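Local structure of cryptic loci regulator 2 (Schizosaccharomyces pombe 972h-, 5IKJ) at residues Ile382-Glu387 against Ser509-Arg514; Gln332-Phe337 against Asp423-Gln428; Gly245-Ile250 against Ser516-Ala521. The protein promotes transcriptional silencing at heterochromatic loci, where it is required for histone deacetylation, nucleosome positioning and the silencing function of the SHREC repressor complex. One frame throughout, in Å; residues are numbered along the deposited sequence.

Contact 1: residues Ile382-Glu387 against Ser509-Arg514; sequences IFRGAE and SEVKER
Arg-384 N bonds to Glu-387 O at 2.8 Å, and Glu-387 N answers to Arg-384 O at 3.0 Å, closing the type II' turn that Val-511 covers from the second segment. The turn joins strands 377-384 and 387-390 into a hairpin. Gly-385 takes the first corner position, with a positive phi of 56°. Having no side chain there, it brings its amide nitrogen close to Val-511: Gly-385 N lies 4.0 Å from Val-511 CG2. That same methyl is 4.0 Å from Arg-384 NH1 and rests over one face of the guanidinium, displaced toward its rim. The side chain of Arg-384 reaches it by running extended from CG to NE, with CG anti to the backbone N (chi1 -177°), before chi4 of -77° swings the flat head out of line with the chain. Val-511 crosses this chain obliquely. Its other methyl, CG1, faces Trp-334 of strand 333-340. Ser-509 O stays 4.4 Å from Arg-384 NH2, too far to bond; the weak hydrogen bond of Arg-384 is made by NE, to Val-491 O. Between the two segments only non-directional packing acts, a methyl lying on a guanidinium face and on a glycine backbone; the turn has its own two hydrogen bonds, and its tip also bonds to Thr-333 and Arg-518.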
loop_
_atom_site.group_PDB
_atom_site.type_symbol
_atom_site.label_atom_id
_atom_site.label_comp_id
_atom_site.label_asym_id
_atom_site.label_seq_id
_atom_site.Cartn_x
_atom_site.Cartn_y
_atom_site.Cartn_z
ATOM N N ILE A 382 -10.661 -3.999 -3.432
ATOM C CA ILE A 382 -12.098 -4.116 -3.225
ATOM C C ILE A 382 -12.348 -5.090 -2.083
ATOM O O ILE A 382 -11.742 -6.166 -2.027
ATOM C CB ILE A 382 -12.799 -4.581 -4.514
ATOM C CG1 ILE A 382 -14.320 -4.528 -4.357
ATOM C CG2 ILE A 382 -12.353 -5.992 -4.887
ATOM C CD1 ILE A 382 -15.070 -4.690 -5.667
ATOM N N PHE A 383 -13.226 -4.717 -1.157
ATOM C CA PHE A 383 -13.721 -5.659 -0.163
ATOM C C PHE A 383 -14.810 -6.509 -0.802
ATOM O O PHE A 383 -15.800 -5.974 -1.311
ATOM C CB PHE A 383 -14.278 -4.929 1.057
ATOM C CG PHE A 383 -13.238 -4.526 2.059
ATOM C CD1 PHE A 383 -12.770 -5.434 2.993
ATOM C CD2 PHE A 383 -12.746 -3.233 2.084
ATOM C CE1 PHE A 383 -11.815 -5.066 3.925
ATOM C CE2 PHE A 383 -11.792 -2.857 3.014
ATOM C CZ PHE A 383 -11.327 -3.775 3.936
ATOM N N ARG A 384 -14.630 -7.825 -0.786
ATOM C CA ARG A 384 -15.663 -8.757 -1.228
ATOM C C ARG A 384 -16.172 -9.472 0.014
ATOM O O ARG A 384 -15.565 -10.443 0.476
ATOM C CB ARG A 384 -15.134 -9.748 -2.261
ATOM C CG ARG A 384 -16.222 -10.670 -2.788
ATOM C CD ARG A 384 -15.686 -11.829 -3.598
ATOM N NE ARG A 384 -16.783 -12.648 -4.104
ATOM C CZ ARG A 384 -17.467 -13.522 -3.370
ATOM N NH1 ARG A 384 -17.173 -13.702 -2.089
ATOM N NH2 ARG A 384 -18.454 -14.216 -3.919
ATOM N N GLY A 385 -17.292 -8.994 0.551
ATOM C CA GLY A 385 -17.845 -9.567 1.759
ATOM C C GLY A 385 -16.849 -9.577 2.900
ATOM O O GLY A 385 -16.474 -8.519 3.416
ATOM N N ALA A 386 -16.402 -10.770 3.291
ATOM C CA ALA A 386 -15.503 -10.914 4.429
ATOM C C ALA A 386 -14.049 -10.627 4.084
ATOM O O ALA A 386 -13.258 -10.344 4.992
ATOM C CB ALA A 386 -15.603 -12.329 5.000
ATOM N N GLU A 387 -13.677 -10.685 2.808
ATOM C CA GLU A 387 -12.281 -10.685 2.400
ATOM C C GLU A 387 -11.908 -9.391 1.687
ATOM O O GLU A 387 -12.754 -8.713 1.097
ATOM C CB GLU A 387 -11.992 -11.880 1.490
ATOM C CG GLU A 387 -12.156 -13.220 2.187
ATOM C CD GLU A 387 -12.185 -14.390 1.224
ATOM O OE1 GLU A 387 -12.654 -14.210 0.080
ATOM O OE2 GLU A 387 -11.738 -15.491 1.611
ATOM N N SER A 509 -20.996 -16.661 0.590
ATOM C CA SER A 509 -22.011 -15.723 1.040
ATOM C C SER A 509 -22.539 -14.927 -0.147
ATOM O O SER A 509 -21.881 -14.805 -1.185
ATOM C CB SER A 509 -21.461 -14.771 2.112
ATOM O OG SER A 509 -20.244 -14.178 1.698
ATOM N N GLU A 510 -23.744 -14.389 0.020
ATOM C CA GLU A 510 -24.411 -13.625 -1.031
ATOM C C GLU A 510 -23.964 -12.172 -0.924
ATOM O O GLU A 510 -24.514 -11.396 -0.139
ATOM C CB GLU A 510 -25.925 -13.759 -0.912
ATOM C CG GLU A 510 -26.449 -15.147 -1.259
ATOM C CD GLU A 510 -27.106 -15.201 -2.626
ATOM O OE1 GLU A 510 -27.918 -14.303 -2.934
ATOM O OE2 GLU A 510 -26.807 -16.140 -3.395
ATOM N N VAL A 511 -22.962 -11.805 -1.717
ATOM C CA VAL A 511 -22.447 -10.441 -1.750
ATOM C C VAL A 511 -23.292 -9.666 -2.755
ATOM O O VAL A 511 -23.158 -9.854 -3.967
ATOM C CB VAL A 511 -20.959 -10.413 -2.119
ATOM C CG1 VAL A 511 -20.436 -8.984 -2.159
ATOM C CG2 VAL A 511 -20.152 -11.248 -1.128
ATOM N N LYS A 512 -24.168 -8.793 -2.252
ATOM C CA LYS A 512 -25.148 -8.135 -3.104
ATOM C C LYS A 512 -25.411 -6.677 -2.756
ATOM O O LYS A 512 -26.270 -6.061 -3.394
ATOM C CB LYS A 512 -26.478 -8.907 -3.057
ATOM C CG LYS A 512 -27.141 -8.934 -1.686
ATOM C CD LYS A 512 -28.022 -10.166 -1.527
ATOM C CE LYS A 512 -29.104 -9.963 -0.479
ATOM N NZ LYS A 512 -30.077 -11.091 -0.474
ATOM N N GLU A 513 -24.709 -6.101 -1.783
ATOM C CA GLU A 513 -24.948 -4.731 -1.345
ATOM C C GLU A 513 -23.647 -3.947 -1.452
ATOM O O GLU A 513 -22.638 -4.335 -0.856
ATOM C CB GLU A 513 -25.478 -4.702 0.090
ATOM C CG GLU A 513 -25.835 -3.313 0.596
ATOM C CD GLU A 513 -26.255 -3.312 2.053
ATOM O OE1 GLU A 513 -26.472 -4.408 2.614
ATOM O OE2 GLU A 513 -26.366 -2.215 2.641
ATOM N N ARG A 514 -23.667 -2.852 -2.205
ATOM C CA ARG A 514 -22.508 -1.975 -2.283
ATOM C C ARG A 514 -22.569 -0.939 -1.171
ATOM O O ARG A 514 -23.642 -0.425 -0.842
ATOM C CB ARG A 514 -22.423 -1.268 -3.636
ATOM C CG ARG A 514 -21.084 -0.565 -3.847
ATOM C CD ARG A 514 -21.101 0.420 -5.002
ATOM N NE ARG A 514 -22.078 1.491 -4.805
ATOM C CZ ARG A 514 -23.080 1.782 -5.631
ATOM N NH1 ARG A 514 -23.269 1.099 -6.751
ATOM N NH2 ARG A 514 -23.901 2.781 -5.337
#

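Contact 2: residues Gln332-Phe337 against Asp423-Gln428; sequences QTWNLF and DIVCFQ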
loop_
_atom_site.group_PDB
_atom_site.type_symbol
_atom_site.label_atom_id
_atom_site.label_comp_id
_atom_site.label_asym_id
_atom_site.label_seq_id
_atom_site.Cartn_x
_atom_site.Cartn_y
_atom_site.Cartn_z
ATOM N N GLN A 332 -22.121 -9.386 3.505
ATOM C CA GLN A 332 -22.937 -9.261 2.308
ATOM C C GLN A 332 -22.605 -8.009 1.514
ATOM O O GLN A 332 -23.191 -7.795 0.447
ATOM C CB GLN A 332 -24.426 -9.254 2.672
ATOM C CG GLN A 332 -24.948 -10.586 3.173
ATOM C CD GLN A 332 -26.452 -10.707 3.031
ATOM O OE1 GLN A 332 -27.180 -9.723 3.159
ATOM N NE2 GLN A 332 -26.924 -11.915 2.750
ATOM N N THR A 333 -21.686 -7.181 1.998
ATOM C CA THR A 333 -21.373 -5.913 1.361
ATOM C C THR A 333 -20.116 -6.028 0.506
ATOM O O THR A 333 -19.409 -7.039 0.512
ATOM C CB THR A 333 -21.186 -4.807 2.405
ATOM O OG1 THR A 333 -20.038 -5.098 3.212
ATOM C CG2 THR A 333 -22.414 -4.681 3.289
ATOM N N TRP A 334 -19.848 -4.960 -0.244
ATOM C CA TRP A 334 -18.593 -4.808 -0.968
ATOM C C TRP A 334 -18.393 -3.329 -1.256
ATOM O O TRP A 334 -19.361 -2.578 -1.401
ATOM C CB TRP A 334 -18.576 -5.619 -2.271
ATOM C CG TRP A 334 -19.633 -5.221 -3.262
ATOM C CD1 TRP A 334 -20.908 -5.703 -3.339
ATOM C CD2 TRP A 334 -19.499 -4.269 -4.325
ATOM N NE1 TRP A 334 -21.576 -5.107 -4.382
ATOM C CE2 TRP A 334 -20.735 -4.224 -5.003
ATOM C CE3 TRP A 334 -18.457 -3.450 -4.769
ATOM C CZ2 TRP A 334 -20.955 -3.391 -6.099
ATOM C CZ3 TRP A 334 -18.678 -2.623 -5.858
ATOM C CH2 TRP A 334 -19.918 -2.601 -6.509
ATOM N N ASN A 335 -17.129 -2.914 -1.328
ATOM C CA ASN A 335 -16.819 -1.517 -1.606
ATOM C C ASN A 335 -15.455 -1.406 -2.270
ATOM O O ASN A 335 -14.479 -1.992 -1.793
ATOM C CB ASN A 335 -16.855 -0.679 -0.320
ATOM C CG ASN A 335 -15.904 -1.191 0.745
ATOM O OD1 ASN A 335 -16.105 -2.269 1.304
ATOM N ND2 ASN A 335 -14.876 -0.407 1.049
ATOM N N LEU A 336 -15.401 -0.659 -3.371
ATOM C CA LEU A 336 -14.134 -0.322 -3.998
ATOM C C LEU A 336 -13.401 0.724 -3.167
ATOM O O LEU A 336 -14.013 1.505 -2.432
ATOM C CB LEU A 336 -14.363 0.215 -5.413
ATOM C CG LEU A 336 -14.793 -0.759 -6.511
ATOM C CD1 LEU A 336 -15.529 -0.005 -7.605
ATOM C CD2 LEU A 336 -13.588 -1.484 -7.088
ATOM N N PHE A 337 -12.076 0.741 -3.290
ATOM C CA PHE A 337 -11.267 1.746 -2.618
ATOM C C PHE A 337 -9.954 1.921 -3.366
ATOM O O PHE A 337 -9.513 1.037 -4.104
ATOM C CB PHE A 337 -10.995 1.370 -1.154
ATOM C CG PHE A 337 -10.343 0.028 -0.981
ATOM C CD1 PHE A 337 -8.969 -0.109 -1.084
ATOM C CD2 PHE A 337 -11.104 -1.093 -0.705
ATOM C CE1 PHE A 337 -8.367 -1.342 -0.923
ATOM C CE2 PHE A 337 -10.508 -2.330 -0.540
ATOM C CZ PHE A 337 -9.138 -2.454 -0.650
ATOM N N ASP A 423 -20.130 0.545 -16.263
ATOM C CA ASP A 423 -20.195 0.639 -14.807
ATOM C C ASP A 423 -19.980 -0.702 -14.115
ATOM O O ASP A 423 -20.347 -0.858 -12.946
ATOM C CB ASP A 423 -21.525 1.247 -14.344
ATOM C CG ASP A 423 -21.704 2.679 -14.802
ATOM O OD1 ASP A 423 -20.684 3.358 -15.037
ATOM O OD2 ASP A 423 -22.864 3.127 -14.921
ATOM N N ILE A 424 -19.378 -1.672 -14.797
ATOM C CA ILE A 424 -19.179 -3.012 -14.254
ATOM C C ILE A 424 -17.760 -3.115 -13.713
ATOM O O ILE A 424 -16.801 -2.699 -14.374
ATOM C CB ILE A 424 -19.449 -4.088 -15.321
ATOM C CG1 ILE A 424 -20.922 -4.039 -15.743
ATOM C CG2 ILE A 424 -19.081 -5.477 -14.798
ATOM C CD1 ILE A 424 -21.291 -4.990 -16.864
ATOM N N VAL A 425 -17.628 -3.660 -12.504
ATOM C CA VAL A 425 -16.317 -3.909 -11.916
ATOM C C VAL A 425 -15.692 -5.110 -12.615
ATOM O O VAL A 425 -16.274 -6.200 -12.644
ATOM C CB VAL A 425 -16.432 -4.142 -10.404
ATOM C CG1 VAL A 425 -15.068 -4.443 -9.789
ATOM C CG2 VAL A 425 -17.068 -2.935 -9.721
ATOM N N CYS A 426 -14.502 -4.916 -13.180
ATOM C CA CYS A 426 -13.810 -5.958 -13.926
ATOM C C CYS A 426 -12.482 -6.296 -13.266
ATOM O O CYS A 426 -11.751 -5.404 -12.821
ATOM C CB CYS A 426 -13.558 -5.531 -15.376
ATOM S SG CYS A 426 -15.031 -5.042 -16.278
ATOM N N PHE A 427 -12.181 -7.591 -13.208
ATOM C CA PHE A 427 -10.876 -8.091 -12.793
ATOM C C PHE A 427 -10.117 -8.567 -14.024
ATOM O O PHE A 427 -10.621 -9.405 -14.779
ATOM C CB PHE A 427 -11.021 -9.246 -11.800
ATOM C CG PHE A 427 -11.272 -8.813 -10.384
ATOM C CD1 PHE A 427 -12.322 -7.967 -10.073
ATOM C CD2 PHE A 427 -10.470 -9.284 -9.358
ATOM C CE1 PHE A 427 -12.554 -7.582 -8.764
ATOM C CE2 PHE A 427 -10.696 -8.904 -8.050
ATOM C CZ PHE A 427 -11.739 -8.053 -7.752
ATOM N N GLN A 428 -8.912 -8.041 -14.220
ATOM C CA GLN A 428 -8.040 -8.461 -15.310
ATOM C C GLN A 428 -6.792 -9.102 -14.723
ATOM O O GLN A 428 -6.166 -8.534 -13.821
ATOM C CB GLN A 428 -7.655 -7.280 -16.209
ATOM C CG GLN A 428 -6.772 -7.671 -17.391
ATOM C CD GLN A 428 -6.128 -6.476 -18.062
ATOM O OE1 GLN A 428 -6.813 -5.567 -18.528
ATOM N NE2 GLN A 428 -4.800 -6.472 -18.109
#
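Trp-334 and Leu-336 reach Val-425 through different first torsions. In Trp-334, CG stands between the backbone N and the carbonyl carbon (chi1 61°), which brings the six-membered end of the ring to Val-425; in Leu-336, CG is anti to the carbonyl carbon (chi1 -72°). Both side chains leave the same face of strand 333-340, two residues apart, and head for strand 425-436. Val-425 has CG1 anti to its own N (chi1 178°), and it is the other methyl, CG2, that does all the touching. Leu-336 CD1 meets Val-425 CG2 at 3.9 Å. The indole approaches more loosely, with Trp-334 CZ3 4.2 Å from Val-425 CG2 and the methyl set obliquely to the ring. Valine and each of its two partners lie alongside, running in opposite senses. The backbones stay well apart, 9.0 Å between Leu-336 CA and Val-425 CA, because these strands are not neighbours: strands 377-384 and 411-419 come between them in the mixed sheet. Ile-382 of strand 377-384 touches Trp-334, Leu-336 and Val-425 alike, and the ring of Phe-488 meets Trp-334 edge-to-face. Apolar packing from a chain of another protein reaches both Trp-334 and Leu-336, while the backbone of Val-425 hydrogen-bonds to that chain. The meeting of the two segments is purely apolar, with one methyl joining a leucine branch and an aromatic ring; their direct contact therefore probably depends on burying hydrocarbon, with no polar bond between the segments.

Contact 3: residues Gly245-Ile250 against Ser516-Ala521; sequences GEVVWI and SSRLSA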
loop_
_atom_site.group_PDB
_atom_site.type_symbol
_atom_site.label_atom_id
_atom_site.label_comp_id
_atom_site.label_asym_id
_atom_site.label_seq_id
_atom_site.Cartn_x
_atom_site.Cartn_y
_atom_site.Cartn_z
ATOM N N GLY A 245 -9.459 -5.046 8.134
ATOM C CA GLY A 245 -10.856 -4.884 7.798
ATOM C C GLY A 245 -11.587 -6.160 7.452
ATOM O O GLY A 245 -12.804 -6.115 7.228
ATOM N N GLU A 246 -10.898 -7.297 7.401
ATOM C CA GLU A 246 -11.547 -8.551 7.054
ATOM C C GLU A 246 -12.330 -9.105 8.237
ATOM O O GLU A 246 -11.970 -8.904 9.400
ATOM C CB GLU A 246 -10.522 -9.589 6.598
ATOM C CG GLU A 246 -9.806 -9.243 5.308
ATOM C CD GLU A 246 -9.081 -10.435 4.713
ATOM O OE1 GLU A 246 -9.273 -10.708 3.510
ATOM O OE2 GLU A 246 -8.325 -11.104 5.450
ATOM N N VAL A 247 -13.412 -9.810 7.922
ATOM C CA VAL A 247 -14.216 -10.520 8.908
ATOM C C VAL A 247 -13.743 -11.965 8.947
ATOM O O VAL A 247 -13.699 -12.640 7.911
ATOM C CB VAL A 247 -15.713 -10.429 8.564
ATOM C CG1 VAL A 247 -16.536 -11.360 9.445
ATOM C CG2 VAL A 247 -16.198 -8.992 8.712
ATOM N N VAL A 248 -13.385 -12.443 10.139
ATOM C CA VAL A 248 -12.740 -13.734 10.311
ATOM C C VAL A 248 -13.418 -14.481 11.454
ATOM O O VAL A 248 -14.303 -13.958 12.130
ATOM C CB VAL A 248 -11.226 -13.593 10.578
ATOM C CG1 VAL A 248 -10.566 -12.744 9.496
ATOM C CG2 VAL A 248 -10.971 -12.990 11.959
ATOM N N TRP A 249 -12.987 -15.724 11.658
ATOM C CA TRP A 249 -13.369 -16.516 12.819
ATOM C C TRP A 249 -12.198 -16.562 13.790
ATOM O O TRP A 249 -11.070 -16.875 13.394
ATOM C CB TRP A 249 -13.762 -17.940 12.425
ATOM C CG TRP A 249 -15.109 -18.062 11.787
ATOM C CD1 TRP A 249 -15.376 -18.420 10.499
ATOM C CD2 TRP A 249 -16.381 -17.834 12.411
ATOM N NE1 TRP A 249 -16.732 -18.429 10.280
ATOM C CE2 TRP A 249 -17.371 -18.072 11.438
ATOM C CE3 TRP A 249 -16.776 -17.450 13.696
ATOM C CZ2 TRP A 249 -18.731 -17.938 11.708
ATOM C CZ3 TRP A 249 -18.128 -17.317 13.963
ATOM C CH2 TRP A 249 -19.088 -17.561 12.973
ATOM N N ILE A 250 -12.469 -16.249 15.052
ATOM C CA ILE A 250 -11.480 -16.351 16.118
ATOM C C ILE A 250 -11.746 -17.624 16.906
ATOM O O ILE A 250 -12.901 -17.983 17.164
ATOM C CB ILE A 250 -11.519 -15.109 17.031
ATOM C CG1 ILE A 250 -10.949 -13.887 16.308
ATOM C CG2 ILE A 250 -10.775 -15.364 18.333
ATOM C CD1 ILE A 250 -9.543 -14.073 15.781
ATOM N N SER A 516 -20.155 2.534 0.593
ATOM C CA SER A 516 -19.156 3.547 0.286
ATOM C C SER A 516 -17.854 3.341 1.044
ATOM O O SER A 516 -16.872 4.035 0.757
ATOM C CB SER A 516 -19.706 4.935 0.615
ATOM O OG SER A 516 -20.012 5.035 1.996
ATOM N N SER A 517 -17.819 2.407 1.987
ATOM C CA SER A 517 -16.719 2.315 2.934
ATOM C C SER A 517 -16.879 1.038 3.740
ATOM O O SER A 517 -17.990 0.517 3.875
ATOM C CB SER A 517 -16.702 3.534 3.864
ATOM O OG SER A 517 -15.617 3.479 4.768
ATOM N N ARG A 518 -15.762 0.537 4.270
ATOM C CA ARG A 518 -15.837 -0.589 5.195
ATOM C C ARG A 518 -16.507 -0.176 6.498
ATOM O O ARG A 518 -17.345 -0.909 7.031
ATOM C CB ARG A 518 -14.437 -1.145 5.466
ATOM C CG ARG A 518 -14.419 -2.489 6.191
ATOM C CD ARG A 518 -15.291 -3.512 5.484
ATOM N NE ARG A 518 -14.859 -4.885 5.726
ATOM C CZ ARG A 518 -15.430 -5.954 5.178
ATOM N NH1 ARG A 518 -16.460 -5.814 4.354
ATOM N NH2 ARG A 518 -14.970 -7.166 5.449
ATOM N N LEU A 519 -16.154 1.001 7.020
ATOM C CA LEU A 519 -16.782 1.492 8.242
ATOM C C LEU A 519 -18.288 1.632 8.069
ATOM O O LEU A 519 -19.055 1.368 9.003
ATOM C CB LEU A 519 -16.161 2.830 8.643
ATOM C CG LEU A 519 -16.619 3.428 9.977
ATOM C CD1 LEU A 519 -16.339 2.476 11.131
ATOM C CD2 LEU A 519 -15.929 4.761 10.217
ATOM N N SER A 520 -18.734 2.048 6.880
ATOM C CA SER A 520 -20.165 2.191 6.635
ATOM C C SER A 520 -20.877 0.847 6.725
ATOM O O SER A 520 -22.002 0.766 7.233
ATOM C CB SER A 520 -20.401 2.834 5.268
ATOM O OG SER A 520 -21.745 2.666 4.854
ATOM N N ALA A 521 -20.239 -0.219 6.238
ATOM C CA ALA A 521 -20.832 -1.548 6.334
ATOM C C ALA A 521 -20.707 -2.125 7.738
ATOM O O ALA A 521 -21.604 -2.844 8.190
ATOM C CB ALA A 521 -20.177 -2.491 5.323
#
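Gly-245 O is gripped by two nitrogens of one arginine: Arg-518 NE donates to Gly-245 O at 2.8 Å (N-H...O angle 153°), and Arg-518 NH2 to Gly-245 O at 3.0 Å (141°). The guanidinium offers its side, and the oxygen lies essentially in its plane, whereas both donors stand somewhat out of the carbonyl plane, on the same face of it. Two N-H groups converging on one acceptor fix the rotation of the guanidinium. Its third nitrogen, Arg-518 NH1, hydrogen-bonds to Gly-385 O of the hairpin turn, so a single arginine ties two backbone carbonyls together. Arg-518 leaves the first turn of helix 518-522 facing 245-250, and its chain bends at chi2 (53°) before it arrives side-on. The buried positive charge probably gains from these carbonyl dipoles. The Glu-246 carboxylate does not touch the arginine (Glu-246 OE1 is 7.0 Å from Arg-518 NH2); OE1 accepts from the backbone N of Lys-388 and OE2 makes a salt bridge to Arg-494. What Glu-246 does supply is backbone, with Glu-246 CA 4.0 Å from Arg-518 NH2 at the guanidinium edge. Val-247 adds a methyl, Val-247 CG2, 3.9 Å from Arg-518 NH2, its side chain crossing that of the arginine at about a right angle. Val-247 also packs on Trp-312 and Cys-331. Backbone hydrogen bonds from Arg-518 and Leu-519 reach a chain of another protein. Strand 247-252 runs between strands 255-266 and 309-311 in the five-stranded antiparallel sheet, whereas helix 518-522 follows strand 513-514 of the larger mixed sheet and rests, through Arg-518 and Ala-521, on Thr-333 of strand 333-340.

How the contacts relate
From the N terminus the chain first lays down 245-250, then 332-337, 382-387 and 423-428, and returns at 509-514 and 516-521. Contact 2 closes a loop of 85 residues and contact 1 one of 121; contact 3 closes the longest, 265 residues, and both others lie within it. Contacts 1 and 2 cross, their segments alternating along the chain. They share the mixed sheet: strand 333-340 pairs with 377-384 and, in parallel, with 513-514, and Gly-385 N probably bonds to Thr-333 O. Contact 3 ties the five-stranded sheet to the helix that follows strand 513-514; the two sheets meet where Ala-386 O probably bonds to Val-247 N.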